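Local coordinates for protein (R)-specific secondary-alkylsulfatase (Pseudomonas sp., PDB 4AXH) that hydrolyses secondary alkyl sulfate esters enantioselectively, with strict inversion of configuration, to (S)-alcohols and sulfate, as a zinc-dependent homodimer, at residues A[192-197]-A[260-265]; A[151-156]-A[256-261]; A[142-147]-A[168-173]; A[278-283]-A[300-305]; A[574-579]-A[607-612]. All blocks are in the same frame, centred on the assembly; numbering follows the deposited sequence.

How the interactions relate
From the N terminus, interaction 3 closes first, joining strands 144-147 and 172-176 round helix 153-164. Interaction 2 opens inside that loop, at the start of the same helix, so the two cross; it closes a hundred residues on, at 256-261. Interaction 1 opens later, at 192-197, and ends on the same loop, sharing Thr260 and Leu261 with interaction 2; its Ile192 packs on Ile172 of interaction 3. Interaction 4 follows in series within the second sheet and meets interaction 3 through Asp278, which probably hydrogen-bonds Ser142 and Gly143. These four belong to the metallo-beta-lactamase region, whereas interaction 5 stands apart in the C-terminal region.

Interaction 1: A[192-197]-A[260-265]; sequences IDEADV and TLVAPN
Glu194 stretches across Val262 to the backbone of Ala263. Its CG is anti to the backbone N (chi1 -176°), and a bend at the following torsion puts CD, and with it the carboxylate, beside Ala263, where Ala263 N donates to Glu194 OE1 at 2.9 Å. The donor arrives on the syn side, 26° out of the carboxylate plane, and the bond is clearly bent, 134° at the hydrogen. Glu194 was built in two conformers, so this bond is to be taken with reserve. Next to it the contact turns apolar. Val262 offers a single methyl, CG2, to both neighbours, with Ile192 CD1 at 3.4 Å and Val197 CG2 at 4.0 Å, each side chain meeting it on a slant. In the metallo-beta-lactamase fold this sets the start of helix 194-199, and Ile192 just ahead of it, against the long loop that runs into strand 266-268, the outermost strand on its side of the sheet. The second branch of Val197 takes another course: CG1 lies 3.4 Å from Ala263 O. Asn265 and Val197 run past one another in opposite senses, and Val197 also leans on Val204 of strand 203-207. On the loop side, Tyr177 OH hydrogen-bonds Val262 O.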
# COMPACT_ATOMS: atom_id res chain seq x y z
N ILE A 192 20.59 19.78 -23.11
CA ILE A 192 20.70 18.91 -24.30
C ILE A 192 19.47 19.02 -25.23
O ILE A 192 18.40 19.48 -24.81
CB ILE A 192 21.08 17.40 -24.01
CG1 ILE A 192 19.98 16.69 -23.22
CG2 ILE A 192 22.43 17.26 -23.31
CD1 ILE A 192 19.29 15.76 -23.93
N ASP A 193 19.63 18.56 -26.50
CA ASP A 193 18.54 18.59 -27.47
C ASP A 193 18.05 17.19 -27.85
O ASP A 193 18.89 16.36 -28.14
CB ASP A 193 18.98 19.37 -28.71
CG ASP A 193 19.41 20.78 -28.39
OD1 ASP A 193 18.62 21.51 -27.71
OD2 ASP A 193 20.53 21.17 -28.81
N GLU A 194 16.70 16.93 -27.84
CA GLU A 194 16.19 15.59 -28.18
C GLU A 194 16.61 15.19 -29.58
O GLU A 194 16.88 14.00 -29.80
CB GLU A 194 14.69 15.36 -27.89
CG GLU A 194 14.18 13.93 -28.15
CD GLU A 194 13.91 12.97 -26.99
OE1 GLU A 194 12.94 13.23 -26.25
OE2 GLU A 194 14.58 11.91 -26.91
N ALA A 195 16.78 16.15 -30.50
CA ALA A 195 17.28 15.87 -31.85
C ALA A 195 18.61 15.10 -31.79
O ALA A 195 18.75 14.11 -32.49
CB ALA A 195 17.47 17.17 -32.63
N ASP A 196 19.56 15.52 -30.90
CA ASP A 196 20.88 14.89 -30.73
C ASP A 196 20.76 13.48 -30.14
O ASP A 196 21.58 12.61 -30.46
CB ASP A 196 21.80 15.74 -29.86
CG ASP A 196 22.16 17.11 -30.41
OD1 ASP A 196 21.97 17.33 -31.61
OD2 ASP A 196 22.69 17.94 -29.64
N VAL A 197 19.76 13.28 -29.26
CA VAL A 197 19.49 12.01 -28.60
C VAL A 197 19.00 11.04 -29.68
O VAL A 197 19.66 10.03 -29.91
CB VAL A 197 18.51 12.16 -27.40
CG1 VAL A 197 18.04 10.81 -26.86
CG2 VAL A 197 19.15 12.98 -26.30
N THR A 260 11.29 19.44 -17.77
CA THR A 260 11.44 18.82 -19.08
C THR A 260 11.53 17.31 -19.00
O THR A 260 11.80 16.75 -17.94
CB THR A 260 12.66 19.42 -19.84
OG1 THR A 260 13.87 18.82 -19.36
CG2 THR A 260 12.73 20.95 -19.78
N LEU A 261 11.31 16.65 -20.14
CA LEU A 261 11.40 15.21 -20.27
C LEU A 261 12.00 14.87 -21.61
O LEU A 261 11.33 15.01 -22.62
CB LEU A 261 10.01 14.58 -20.15
CG LEU A 261 9.93 13.24 -19.44
CD1 LEU A 261 8.52 12.99 -18.92
CD2 LEU A 261 10.39 12.13 -20.32
N VAL A 262 13.28 14.49 -21.65
CA VAL A 262 13.87 14.05 -22.90
C VAL A 262 14.06 12.53 -22.88
O VAL A 262 14.79 12.00 -22.04
CB VAL A 262 14.98 14.89 -23.60
CG1 VAL A 262 15.14 16.29 -23.01
CG2 VAL A 262 16.30 14.15 -23.73
N ALA A 263 13.31 11.84 -23.74
CA ALA A 263 13.32 10.38 -23.84
C ALA A 263 14.71 9.77 -23.89
O ALA A 263 15.58 10.28 -24.61
CB ALA A 263 12.52 9.95 -25.05
N PRO A 264 14.96 8.69 -23.11
CA PRO A 264 16.27 8.03 -23.16
C PRO A 264 16.55 7.29 -24.49
O PRO A 264 15.65 6.95 -25.25
CB PRO A 264 16.22 7.04 -21.99
CG PRO A 264 14.99 7.41 -21.22
CD PRO A 264 14.05 7.98 -22.18
N ASN A 265 17.83 7.08 -24.74
CA ASN A 265 18.43 6.44 -25.89
C ASN A 265 18.55 4.94 -25.58
O ASN A 265 17.93 4.11 -26.24
CB ASN A 265 19.84 7.01 -26.01
CG ASN A 265 20.32 7.30 -27.37
OD1 ASN A 265 20.34 8.45 -27.78
ND2 ASN A 265 20.82 6.27 -28.06

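Interaction 2: A[151-156]-A[256-261]; sequences TTAETA and NATNTL
Glu154 crosses Thr258 at about a right angle and takes hold of its backbone. From CB the chain leaves with CG anti to the carbonyl carbon (chi1 -56°), then bends at the second torsion, which brings CD to 3.6 Å from Thr258 OG1. At the tip the two oxygens divide the work. OE1 accepts the backbone N-H of Thr258, Thr258 N to Glu154 OE1 being 3.2 Å, through its syn lone pair and in an almost straight line (177°); the same OE1 lies against Ala257 CB. OE2 lies beside the Thr258 side chain, 3.4 Å from Thr258 CG2, while the Thr258 hydroxyl makes at best weak bonds to the carboxylate. The loop carbonyl is held too: Ala153 N donates to Thr258 O at 3.0 Å, nearly along the C=O axis. One residue on, Asn259 ND2 gives a bond to Thr151 O at 2.9 Å, coming in above that carbonyl's plane. Thr152, at the helix N-cap position, rests CG2 on Ala257 CB at 3.4 Å. Thr151 OG1 turns to Asp131, and the Thr151 side chain touches Asp183, a zinc ligand. In the metallo-beta-lactamase domain the contact ties the start of helix 153-164 to the loop before strand 266-268. Both backbone polar groups of Thr258 are taken up by the helix's first turn, and a carboxylate so near a helix N terminus is probably ionised and stabilised there.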
# COMPACT_ATOMS: atom_id res chain seq x y z
N THR A 151 16.28 19.31 -11.46
CA THR A 151 14.82 19.43 -11.52
C THR A 151 14.31 20.33 -12.65
O THR A 151 13.23 20.08 -13.19
CB THR A 151 14.29 20.01 -10.17
OG1 THR A 151 15.01 19.43 -9.09
CG2 THR A 151 12.84 19.79 -9.96
N THR A 152 15.03 21.42 -12.93
CA THR A 152 14.60 22.42 -13.88
C THR A 152 15.65 22.77 -14.91
O THR A 152 16.85 22.61 -14.67
CB THR A 152 14.10 23.65 -13.14
OG1 THR A 152 15.22 24.39 -12.64
CG2 THR A 152 13.14 23.31 -12.00
N ALA A 153 15.21 23.29 -16.07
CA ALA A 153 16.10 23.69 -17.16
C ALA A 153 17.05 24.82 -16.71
O ALA A 153 18.24 24.82 -17.08
CB ALA A 153 15.26 24.10 -18.36
N GLU A 154 16.52 25.75 -15.89
CA GLU A 154 17.28 26.91 -15.36
C GLU A 154 18.37 26.48 -14.40
O GLU A 154 19.47 27.02 -14.46
CB GLU A 154 16.35 27.98 -14.72
CG GLU A 154 15.26 28.51 -15.65
CD GLU A 154 14.01 27.68 -15.65
OE1 GLU A 154 14.04 26.55 -15.12
OE2 GLU A 154 12.99 28.13 -16.22
N THR A 155 18.08 25.48 -13.54
CA THR A 155 19.07 24.95 -12.60
C THR A 155 20.12 24.10 -13.30
O THR A 155 21.32 24.29 -13.05
CB THR A 155 18.44 24.44 -11.28
OG1 THR A 155 17.52 23.38 -11.55
CG2 THR A 155 17.75 25.54 -10.48
N ALA A 156 19.69 23.24 -14.25
CA ALA A 156 20.59 22.43 -15.08
C ALA A 156 21.61 23.32 -15.79
O ALA A 156 22.81 23.05 -15.75
CB ALA A 156 19.79 21.67 -16.11
N ASN A 256 8.96 28.77 -9.82
CA ASN A 256 8.73 29.44 -11.10
C ASN A 256 9.62 28.90 -12.25
O ASN A 256 10.11 29.67 -13.10
CB ASN A 256 8.91 30.97 -10.93
CG ASN A 256 8.08 31.57 -9.83
OD1 ASN A 256 6.85 31.61 -9.91
ND2 ASN A 256 8.74 32.07 -8.77
N ALA A 257 9.82 27.58 -12.31
CA ALA A 257 10.71 27.02 -13.31
C ALA A 257 10.12 26.04 -14.31
O ALA A 257 8.92 25.72 -14.26
CB ALA A 257 11.92 26.44 -12.62
N THR A 258 10.95 25.57 -15.25
CA THR A 258 10.48 24.68 -16.30
C THR A 258 10.98 23.23 -16.11
O THR A 258 12.19 23.02 -15.98
CB THR A 258 10.85 25.28 -17.66
OG1 THR A 258 12.27 25.31 -17.75
CG2 THR A 258 10.35 26.71 -17.84
N ASN A 259 10.04 22.25 -16.12
CA ASN A 259 10.34 20.83 -16.01
C ASN A 259 10.23 20.17 -17.40
O ASN A 259 9.25 20.35 -18.14
CB ASN A 259 9.44 20.13 -15.00
CG ASN A 259 9.37 20.81 -13.65
OD1 ASN A 259 8.29 21.20 -13.18
ND2 ASN A 259 10.52 21.02 -13.03
N THR A 260 11.29 19.44 -17.77
CA THR A 260 11.44 18.82 -19.08
C THR A 260 11.53 17.31 -19.00
O THR A 260 11.80 16.75 -17.94
CB THR A 260 12.66 19.42 -19.84
OG1 THR A 260 13.87 18.82 -19.36
CG2 THR A 260 12.73 20.95 -19.78
N LEU A 261 11.31 16.65 -20.14
CA LEU A 261 11.40 15.21 -20.27
C LEU A 261 12.00 14.87 -21.61
O LEU A 261 11.33 15.01 -22.62
CB LEU A 261 10.01 14.58 -20.15
CG LEU A 261 9.93 13.24 -19.44
CD1 LEU A 261 8.52 12.99 -18.92
CD2 LEU A 261 10.39 12.13 -20.32

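Interaction 3: A[142-147]-A[168-173]; sequences SGLVLI and PKKPIV
Leu144 and Val173 carry the one clear hydrogen bond of this contact: Val173 N donates to Leu144 O at 3.0 Å, a bent bond (142°) with the donor tilted 19° from the carbonyl plane. Just before it the chains come close over Gly143, whose CA, bare of any side chain, meets Val173 CG2 at 3.6 Å and Pro171 O at 3.4 Å. Leu144 CD2 meets Lys170 CE at 4.0 Å, the two side chains crossing at about a right angle; Lys170 has two conformers, so that touch is doubtful. Further along, Leu146 CD2 faces Ile172 CD1 at 4.1 Å, again crosswise. One shell out, helix 153-164 covers these side chains: Leu160 packs on Leu146 and Ile172, while Tyr163 and Phe164 pack on Leu144. Strand, helix and strand form a parallel beta-alpha-beta crossover of the metallo-beta-lactamase fold, caught here where strand 172-176 is only beginning and its bonding is weak. At the Ser142 end, Asp278 accepts hydrogen bonds from Ser142 OG and Gly143 N. The chemistry is that of a mostly apolar join with a carboxylate at its polar corner, linked here by Val173 N to Leu144 O and farther along by backbone bonds to Ala174 and Val176.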
# COMPACT_ATOMS: atom_id res chain seq x y z
N SER A 142 36.54 12.89 -24.99
CA SER A 142 36.20 14.07 -25.78
C SER A 142 35.28 15.09 -25.09
O SER A 142 35.60 16.27 -25.04
CB SER A 142 35.66 13.68 -27.15
OG SER A 142 34.52 12.84 -27.07
N GLY A 143 34.13 14.61 -24.59
CA GLY A 143 33.14 15.47 -23.96
C GLY A 143 32.92 15.18 -22.49
O GLY A 143 33.89 14.94 -21.77
N LEU A 144 31.64 15.22 -22.06
CA LEU A 144 31.22 15.02 -20.68
C LEU A 144 30.15 13.97 -20.55
O LEU A 144 29.22 13.89 -21.37
CB LEU A 144 30.66 16.33 -20.06
CG LEU A 144 31.54 17.59 -20.05
CD1 LEU A 144 30.76 18.75 -19.53
CD2 LEU A 144 32.77 17.43 -19.19
N VAL A 145 30.25 13.18 -19.48
CA VAL A 145 29.22 12.20 -19.14
C VAL A 145 28.60 12.64 -17.85
O VAL A 145 29.29 12.91 -16.87
CB VAL A 145 29.58 10.70 -19.26
CG1 VAL A 145 30.99 10.42 -18.79
CG2 VAL A 145 28.56 9.79 -18.57
N LEU A 146 27.30 12.88 -17.93
CA LEU A 146 26.52 13.42 -16.84
C LEU A 146 25.63 12.37 -16.21
O LEU A 146 25.01 11.56 -16.89
CB LEU A 146 25.66 14.54 -17.39
CG LEU A 146 26.08 15.95 -17.18
CD1 LEU A 146 27.45 16.23 -17.71
CD2 LEU A 146 25.08 16.87 -17.83
N ILE A 147 25.56 12.40 -14.89
CA ILE A 147 24.60 11.57 -14.18
C ILE A 147 23.65 12.54 -13.52
O ILE A 147 24.06 13.34 -12.69
CB ILE A 147 25.07 10.30 -13.37
CG1 ILE A 147 24.29 10.10 -12.08
CG2 ILE A 147 26.59 10.14 -13.18
CD1 ILE A 147 23.01 9.42 -12.28
N PRO A 168 37.33 22.94 -18.36
CA PRO A 168 37.32 23.21 -19.80
C PRO A 168 35.98 22.91 -20.45
O PRO A 168 35.34 21.90 -20.15
CB PRO A 168 38.44 22.31 -20.36
CG PRO A 168 38.51 21.17 -19.39
CD PRO A 168 38.21 21.78 -18.04
N LYS A 169 35.60 23.81 -21.36
CA LYS A 169 34.39 23.77 -22.16
C LYS A 169 34.42 22.64 -23.18
O LYS A 169 35.26 22.65 -24.05
CB LYS A 169 34.21 25.12 -22.85
CG LYS A 169 32.85 25.27 -23.45
CD LYS A 169 31.73 24.68 -22.60
CE LYS A 169 31.06 23.54 -23.29
NZ LYS A 169 29.64 23.79 -23.49
N LYS A 170 33.52 21.67 -23.04
CA LYS A 170 33.44 20.44 -23.84
C LYS A 170 31.97 20.11 -24.11
O LYS A 170 31.13 20.54 -23.32
CB LYS A 170 34.04 19.23 -23.03
CG LYS A 170 35.47 19.38 -22.48
CD LYS A 170 35.94 18.10 -21.78
CE LYS A 170 36.47 18.35 -20.38
NZ LYS A 170 37.81 17.72 -20.16
N PRO A 171 31.60 19.31 -25.15
CA PRO A 171 30.17 18.99 -25.29
C PRO A 171 29.73 17.98 -24.24
O PRO A 171 30.54 17.61 -23.41
CB PRO A 171 30.09 18.38 -26.70
CG PRO A 171 31.44 17.78 -26.93
CD PRO A 171 32.40 18.68 -26.24
N ILE A 172 28.50 17.49 -24.35
CA ILE A 172 27.89 16.45 -23.53
C ILE A 172 27.70 15.28 -24.47
O ILE A 172 26.94 15.37 -25.43
CB ILE A 172 26.57 16.94 -22.88
CG1 ILE A 172 26.88 18.06 -21.84
CG2 ILE A 172 25.80 15.77 -22.25
CD1 ILE A 172 25.71 18.92 -21.38
N VAL A 173 28.46 14.21 -24.23
CA VAL A 173 28.42 12.99 -25.04
C VAL A 173 27.36 12.02 -24.47
O VAL A 173 26.71 11.28 -25.20
CB VAL A 173 29.81 12.32 -25.13
CG1 VAL A 173 29.77 11.05 -26.00
CG2 VAL A 173 30.86 13.29 -25.66

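Interaction 4: A[278-283]-A[300-305]; sequences DGVELE and LPQFKV
Gln302 and Glu281 are linked by hydrogen bonds in both directions. Glu281 N donates to Gln302 OE1 at 3.2 Å, meeting the carbonyl from the side and above, with a C=O...N angle of only 83°, an unusual approach. In return Gln302 NE2 donates to Glu281 OE2, also at 3.2 Å, meeting the anti side of that oxygen 33° out of the carboxylate plane. The side chains pass at a slant with amide and carboxylate planes 84° apart, and Gln302 CD lies near Glu281 N and CB. A weak third bond runs from Gln302 NE2 to Gly279 O at 3.4 Å. The charge of Glu281 has its stronger partner elsewhere: OE1 forms a salt bridge with Arg274 on strand 272-277.

Van der Waals contacts lie alongside. Pro301 CD is 3.6 Å from Glu281 O, and Pro301 CG is 3.7 Å from Glu281 OE1. The apolar pair is Leu282 and Leu300, which run side by side, pointing the same way, and meet at Leu282 CD2 and Leu300 CD2, 3.6 Å apart.

The turn itself is tied by backbone bonds: Leu300 N donates to Val305 O at 3.0 Å, and Lys304 and Val305 both face Leu300, a G1 beta bulge at the turn of the hairpin formed by strands 296-300 and 305-307. Strand 280-286 runs antiparallel between strands 272-277 and 296-300. On the side of the other sheet, Leu282 and Val280 pack on Ile138 and Leu300 on Leu124, joining the two sheets of the metallo-beta-lactamase sandwich through strands 124-128 and 135-138.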
# COMPACT_ATOMS: atom_id res chain seq x y z
N ASP A 278 32.88 7.37 -24.23
CA ASP A 278 33.92 8.41 -24.16
C ASP A 278 35.07 8.04 -23.21
O ASP A 278 35.64 8.90 -22.52
CB ASP A 278 33.32 9.80 -23.88
CG ASP A 278 34.16 10.95 -24.42
OD1 ASP A 278 34.81 10.77 -25.49
OD2 ASP A 278 34.16 12.03 -23.81
N GLY A 279 35.43 6.76 -23.21
CA GLY A 279 36.50 6.23 -22.39
C GLY A 279 36.17 6.28 -20.91
O GLY A 279 37.06 6.51 -20.08
N VAL A 280 34.88 6.09 -20.58
CA VAL A 280 34.34 6.11 -19.22
C VAL A 280 33.60 4.80 -19.04
O VAL A 280 32.69 4.49 -19.81
CB VAL A 280 33.43 7.35 -18.95
CG1 VAL A 280 32.78 7.27 -17.58
CG2 VAL A 280 34.21 8.65 -19.08
N GLU A 281 34.04 4.00 -18.06
CA GLU A 281 33.43 2.72 -17.73
C GLU A 281 32.31 2.98 -16.73
O GLU A 281 32.51 3.68 -15.73
CB GLU A 281 34.47 1.76 -17.13
CG GLU A 281 35.21 0.88 -18.11
CD GLU A 281 36.38 0.16 -17.48
OE1 GLU A 281 36.15 -0.80 -16.71
OE2 GLU A 281 37.53 0.59 -17.71
N LEU A 282 31.13 2.41 -17.02
CA LEU A 282 29.93 2.51 -16.21
C LEU A 282 29.36 1.14 -16.02
O LEU A 282 29.11 0.44 -17.00
CB LEU A 282 28.85 3.39 -16.89
CG LEU A 282 29.29 4.70 -17.56
CD1 LEU A 282 28.30 5.12 -18.60
CD2 LEU A 282 29.48 5.79 -16.55
N GLU A 283 29.15 0.74 -14.75
CA GLU A 283 28.47 -0.48 -14.36
C GLU A 283 27.22 0.04 -13.64
O GLU A 283 27.30 0.85 -12.71
CB GLU A 283 29.32 -1.36 -13.42
CG GLU A 283 28.69 -2.72 -13.13
CD GLU A 283 29.54 -3.78 -12.45
OE1 GLU A 283 30.76 -3.58 -12.31
OE2 GLU A 283 28.97 -4.84 -12.06
N LEU A 300 31.60 3.21 -10.85
CA LEU A 300 32.63 3.69 -11.74
C LEU A 300 33.89 2.88 -11.47
O LEU A 300 34.69 3.24 -10.59
CB LEU A 300 32.87 5.20 -11.60
CG LEU A 300 31.65 6.05 -11.91
CD1 LEU A 300 31.93 7.51 -11.62
CD2 LEU A 300 31.19 5.85 -13.34
N PRO A 301 34.04 1.73 -12.19
CA PRO A 301 35.22 0.87 -11.95
C PRO A 301 36.57 1.57 -12.08
O PRO A 301 37.44 1.31 -11.25
CB PRO A 301 35.02 -0.33 -12.89
CG PRO A 301 33.95 0.06 -13.82
CD PRO A 301 33.15 1.16 -13.22
N GLN A 302 36.70 2.52 -13.01
CA GLN A 302 37.93 3.28 -13.24
C GLN A 302 38.28 4.20 -12.08
O GLN A 302 39.46 4.43 -11.82
CB GLN A 302 37.83 4.14 -14.50
CG GLN A 302 37.70 3.37 -15.81
CD GLN A 302 37.11 4.23 -16.90
OE1 GLN A 302 36.60 5.34 -16.69
NE2 GLN A 302 37.16 3.74 -18.11
N PHE A 303 37.25 4.74 -11.41
CA PHE A 303 37.40 5.72 -10.34
C PHE A 303 37.31 5.12 -8.94
O PHE A 303 37.70 5.79 -7.97
CB PHE A 303 36.32 6.80 -10.50
CG PHE A 303 36.47 7.69 -11.70
CD1 PHE A 303 35.97 7.30 -12.94
CD2 PHE A 303 37.03 8.95 -11.59
CE1 PHE A 303 36.11 8.12 -14.05
CE2 PHE A 303 37.16 9.79 -12.70
CZ PHE A 303 36.71 9.36 -13.92
N LYS A 304 36.80 3.87 -8.82
CA LYS A 304 36.61 3.19 -7.52
C LYS A 304 35.62 4.01 -6.64
O LYS A 304 35.81 4.13 -5.42
CB LYS A 304 37.95 2.91 -6.79
CG LYS A 304 38.61 1.60 -7.15
CD LYS A 304 39.69 1.23 -6.12
CE LYS A 304 39.44 -0.12 -5.50
NZ LYS A 304 39.76 -0.14 -4.04
N VAL A 305 34.59 4.63 -7.30
CA VAL A 305 33.54 5.44 -6.69
C VAL A 305 32.19 4.79 -6.96
O VAL A 305 31.99 4.22 -8.04
CB VAL A 305 33.54 6.98 -7.03
CG1 VAL A 305 34.93 7.57 -7.13
CG2 VAL A 305 32.75 7.30 -8.27

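Interaction 5: A[574-579]-A[607-612]; sequences WVFEDL and VKLTKP
Leu609 sits between the two aromatic rings of Trp574 and Phe576. Its CG lies between the backbone N and the carbonyl carbon (chi1 73°), and CD2 comes over the face of Phe576 in a CH-pi contact, 4.0 Å from the ring centroid and 22° off the normal. The same Leu609 CD2 reaches the rim of the indole, 3.7 Å from Trp574 CE3. Trp574 has its own cover: Val607 lies alongside it, with CB 4.0 Å from the centroid of the six-membered ring and 18° off its normal. From outside the contact, Leu614 of helix 611-618 touches Trp574, Phe576 and Leu609, helping to cover this side of the sheet together with helices 640-646 and 549-559.

The backbones behind these side chains are joined as neighbouring parallel strands. Val575 N donates to Val607 O at 2.8 Å, and Leu609 N returns a bond to Val575 O at 3.1 Å. On the opposite face the pairing is thin: Val575 meets the aliphatic CG of Lys608, whose amine leads away.

Past the strand ends the contact becomes polar. Lys611 N, at the start of the helix, donates to Asp578 OD1 at 3.1 Å on its syn side, with a weaker share to OD2; the carboxylate also comes tip to tip with Pro612, Asp578 OD2 to Pro612 CD 3.3 Å. The negative charge there probably gains from the helix end, where Thr610 is the N-cap. Strands 570-576 and 605-609 are the parallel pair within the five-stranded mixed sheet, backed by helices, of the alkylsulfatase C-terminal domain, a member of the SCP2 clan.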
# COMPACT_ATOMS: atom_id res chain seq x y z
N TRP A 574 -12.10 6.04 -30.87
CA TRP A 574 -11.09 7.07 -31.09
C TRP A 574 -10.00 6.44 -31.94
O TRP A 574 -9.56 5.32 -31.66
CB TRP A 574 -10.51 7.55 -29.74
CG TRP A 574 -11.46 8.36 -28.91
CD1 TRP A 574 -12.50 7.89 -28.16
CD2 TRP A 574 -11.42 9.77 -28.72
NE1 TRP A 574 -13.15 8.94 -27.55
CE2 TRP A 574 -12.49 10.11 -27.85
CE3 TRP A 574 -10.58 10.80 -29.18
CZ2 TRP A 574 -12.74 11.42 -27.44
CZ3 TRP A 574 -10.84 12.10 -28.78
CH2 TRP A 574 -11.92 12.40 -27.93
N VAL A 575 -9.61 7.13 -33.03
CA VAL A 575 -8.59 6.63 -33.95
C VAL A 575 -7.55 7.67 -34.20
O VAL A 575 -7.86 8.79 -34.61
CB VAL A 575 -9.10 5.85 -35.21
CG1 VAL A 575 -10.63 5.79 -35.30
CG2 VAL A 575 -8.48 6.35 -36.52
N PHE A 576 -6.31 7.31 -33.89
CA PHE A 576 -5.15 8.19 -34.00
C PHE A 576 -4.25 7.73 -35.15
O PHE A 576 -3.46 6.80 -34.99
CB PHE A 576 -4.40 8.24 -32.66
CG PHE A 576 -5.17 8.88 -31.53
CD1 PHE A 576 -6.02 8.12 -30.73
CD2 PHE A 576 -5.02 10.22 -31.23
CE1 PHE A 576 -6.72 8.70 -29.66
CE2 PHE A 576 -5.71 10.80 -30.17
CZ PHE A 576 -6.56 10.04 -29.39
N GLU A 577 -4.42 8.37 -36.31
CA GLU A 577 -3.71 8.09 -37.56
C GLU A 577 -2.18 8.16 -37.45
O GLU A 577 -1.49 7.29 -37.98
CB GLU A 577 -4.25 8.95 -38.73
CG GLU A 577 -4.43 10.44 -38.43
CD GLU A 577 -5.82 11.06 -38.57
OE1 GLU A 577 -6.83 10.33 -38.43
OE2 GLU A 577 -5.89 12.29 -38.80
N ASP A 578 -1.67 9.17 -36.73
CA ASP A 578 -0.24 9.38 -36.51
C ASP A 578 0.38 8.31 -35.58
O ASP A 578 1.59 8.10 -35.62
CB ASP A 578 0.01 10.79 -35.94
CG ASP A 578 -0.52 10.99 -34.53
OD1 ASP A 578 -1.66 10.55 -34.25
OD2 ASP A 578 0.22 11.58 -33.70
N LEU A 579 -0.47 7.68 -34.74
CA LEU A 579 -0.08 6.68 -33.75
C LEU A 579 -0.39 5.26 -34.15
O LEU A 579 0.05 4.33 -33.47
CB LEU A 579 -0.82 6.96 -32.43
CG LEU A 579 -0.19 7.91 -31.44
CD1 LEU A 579 -1.24 8.51 -30.55
CD2 LEU A 579 0.82 7.19 -30.57
N VAL A 607 -14.07 9.08 -33.50
CA VAL A 607 -13.27 10.30 -33.48
C VAL A 607 -11.88 10.11 -34.10
O VAL A 607 -10.97 9.59 -33.45
CB VAL A 607 -13.20 10.94 -32.06
CG1 VAL A 607 -12.83 12.41 -32.13
CG2 VAL A 607 -14.50 10.75 -31.27
N LYS A 608 -11.72 10.54 -35.36
CA LYS A 608 -10.45 10.49 -36.09
C LYS A 608 -9.71 11.81 -35.88
O LYS A 608 -10.27 12.87 -36.16
CB LYS A 608 -10.67 10.24 -37.59
CG LYS A 608 -11.42 8.95 -37.94
CD LYS A 608 -11.00 8.38 -39.30
CE LYS A 608 -11.37 9.21 -40.52
NZ LYS A 608 -10.56 8.83 -41.72
N LEU A 609 -8.47 11.75 -35.35
CA LEU A 609 -7.60 12.89 -35.03
C LEU A 609 -6.19 12.38 -34.84
O LEU A 609 -5.95 11.18 -34.96
CB LEU A 609 -8.07 13.62 -33.74
CG LEU A 609 -7.86 12.94 -32.35
CD1 LEU A 609 -8.27 13.88 -31.24
CD2 LEU A 609 -8.67 11.66 -32.20
N THR A 610 -5.26 13.29 -34.53
CA THR A 610 -3.86 12.95 -34.26
C THR A 610 -3.54 13.30 -32.80
O THR A 610 -4.26 14.10 -32.20
CB THR A 610 -2.91 13.67 -35.24
OG1 THR A 610 -2.85 15.07 -34.94
CG2 THR A 610 -3.29 13.46 -36.69
N LYS A 611 -2.45 12.70 -32.23
CA LYS A 611 -2.02 13.02 -30.86
C LYS A 611 -1.72 14.54 -30.72
O LYS A 611 -2.30 15.14 -29.81
CB LYS A 611 -0.83 12.16 -30.40
CG LYS A 611 -0.57 12.24 -28.88
CD LYS A 611 0.91 12.46 -28.56
CE LYS A 611 1.18 12.69 -27.09
NZ LYS A 611 2.64 12.75 -26.79
N PRO A 612 -0.93 15.20 -31.63
CA PRO A 612 -0.73 16.66 -31.47
C PRO A 612 -2.02 17.49 -31.41
O PRO A 612 -2.07 18.44 -30.63
CB PRO A 612 0.20 17.04 -32.64
CG PRO A 612 0.17 15.89 -33.58
CD PRO A 612 -0.16 14.68 -32.78